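Long-range contact in MGS-M5 (Unidentified, PDB 4Q3N), which probably catalyses the NAD-dependent interconversion of L-lactate and pyruvate, as a tetrameric L-lactate dehydrogenase from a deep-sea metagenome: residues V6-T11 against E29-L34. Numbering follows the deposited sequence. Where two conformers were deposited one is given.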
# COMPACT_ATOMS: atom_id res chain seq x y z
N VAL A 6 9.64 -2.44 17.02
CA VAL A 6 8.77 -1.87 18.02
C VAL A 6 8.49 -2.91 19.09
O VAL A 6 8.27 -4.08 18.78
CB VAL A 6 7.44 -1.39 17.40
CG1 VAL A 6 6.45 -0.99 18.51
CG2 VAL A 6 7.70 -0.22 16.41
N VAL A 7 8.52 -2.49 20.36
CA VAL A 7 8.09 -3.37 21.44
C VAL A 7 6.75 -2.82 21.98
O VAL A 7 6.60 -1.60 22.19
CB VAL A 7 9.17 -3.43 22.59
CG1 VAL A 7 8.61 -4.25 23.81
CG2 VAL A 7 10.49 -3.99 22.06
N VAL A 8 5.77 -3.71 22.14
CA VAL A 8 4.48 -3.35 22.73
C VAL A 8 4.39 -3.90 24.18
O VAL A 8 4.49 -5.11 24.40
CB VAL A 8 3.30 -3.90 21.90
CG1 VAL A 8 1.93 -3.51 22.60
CG2 VAL A 8 3.37 -3.34 20.46
N VAL A 9 4.23 -3.03 25.17
CA VAL A 9 4.14 -3.52 26.57
C VAL A 9 2.66 -3.49 26.97
O VAL A 9 2.06 -2.41 27.08
CB VAL A 9 4.99 -2.66 27.57
CG1 VAL A 9 4.82 -3.21 29.05
CG2 VAL A 9 6.42 -2.58 27.12
N GLY A 10 2.09 -4.66 27.21
CA GLY A 10 0.70 -4.80 27.66
C GLY A 10 -0.05 -5.31 26.46
O GLY A 10 -0.16 -4.60 25.45
N THR A 11 -0.55 -6.53 26.49
CA THR A 11 -1.24 -6.99 25.29
C THR A 11 -2.78 -7.04 25.53
O THR A 11 -3.42 -8.04 25.26
CB THR A 11 -0.71 -8.39 24.84
OG1 THR A 11 -0.83 -9.32 25.92
CG2 THR A 11 0.76 -8.35 24.43
N GLU A 29 9.16 -3.83 10.30
CA GLU A 29 9.59 -5.20 10.13
C GLU A 29 9.39 -6.08 11.41
O GLU A 29 8.97 -7.24 11.31
CB GLU A 29 11.07 -5.24 9.78
CG GLU A 29 11.58 -6.68 9.54
CD GLU A 29 13.04 -6.75 9.13
OE1 GLU A 29 13.55 -5.78 8.49
OE2 GLU A 29 13.68 -7.80 9.40
N GLU A 30 9.76 -5.55 12.59
CA GLU A 30 9.89 -6.41 13.79
C GLU A 30 9.03 -5.93 14.93
O GLU A 30 9.07 -4.76 15.28
CB GLU A 30 11.35 -6.43 14.28
CG GLU A 30 12.39 -6.81 13.31
CD GLU A 30 13.75 -6.88 14.01
OE1 GLU A 30 14.53 -5.90 13.89
OE2 GLU A 30 13.99 -7.87 14.75
N LEU A 31 8.31 -6.86 15.55
CA LEU A 31 7.38 -6.55 16.63
C LEU A 31 7.67 -7.50 17.80
O LEU A 31 7.80 -8.71 17.56
CB LEU A 31 5.97 -6.75 16.11
CG LEU A 31 4.74 -6.45 16.92
CD1 LEU A 31 4.82 -5.00 17.31
CD2 LEU A 31 3.48 -6.76 16.08
N VAL A 32 7.75 -6.97 19.02
CA VAL A 32 7.92 -7.84 20.18
C VAL A 32 6.80 -7.50 21.15
O VAL A 32 6.56 -6.32 21.42
CB VAL A 32 9.27 -7.67 20.85
CG1 VAL A 32 9.37 -8.60 22.09
CG2 VAL A 32 10.46 -7.96 19.86
N LEU A 33 6.11 -8.52 21.65
CA LEU A 33 4.98 -8.34 22.55
C LEU A 33 5.39 -8.72 23.96
O LEU A 33 5.92 -9.84 24.18
CB LEU A 33 3.79 -9.21 22.11
CG LEU A 33 3.39 -9.02 20.63
CD1 LEU A 33 2.22 -9.97 20.35
CD2 LEU A 33 2.95 -7.56 20.32
N LEU A 34 5.17 -7.82 24.91
CA LEU A 34 5.48 -8.07 26.33
C LEU A 34 4.20 -8.01 27.15
O LEU A 34 3.40 -7.11 26.98
CB LEU A 34 6.46 -7.04 26.88
CG LEU A 34 7.95 -7.36 26.90
CD1 LEU A 34 8.40 -7.72 25.49
CD2 LEU A 34 8.75 -6.15 27.46
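The first beta-alpha-beta unit of the Rossmann fold brings strand 5-9 alongside strand 30-34, parallel, with helix 13-25 as the crossover. Five backbone hydrogen bonds form the ladder: Val6 N to Glu30 O, Val32 N to Val6 O, Val8 N to Val32 O (2.8 Å, N-H...O 168°), Leu34 N to Val8 O, and Gly10 N to Leu34 O (2.8 Å). The last reaches past the strand end and ties the start of the glycine-rich turn to the neighbouring strand; Gly10 has backbone angles that call for glycine. Val7 and Val32 stand side by side on one face, CG2 of Val7 lying 4.1 Å from CB of Val32. The Leu34 side chain crosses that of Val7 obliquely, its CD1 3.9 Å from Val7 CG1. On the other face, Leu31, with CG anti to its backbone N (chi1 -177°), crosses Val8 obliquely, CD1 to Val8 CG2 3.8 Å, while Leu33 CD2 packs 4.0 Å from Val8 CB. Beyond the strand, the Thr11 side chain crosses that of Leu33 at about a right angle, CG2 touching Leu33 CB at 3.9 Å. Thr11 N is hydrogen-bonded to Asp35 OD2. The glycine-rich turn that begins at Gly10, with an acidic residue just past the second strand, is consistent with the NAD-binding site of this family. Helices 13-25 and 38-49 cover the Val6, Val8, Leu31 and Leu33 face, through Tyr18, Met22 and Leu48 among others; Tyr66 lies against Val9 and Leu34 on the reverse, and strand 74-77 continues the sheet beyond strand 5-9.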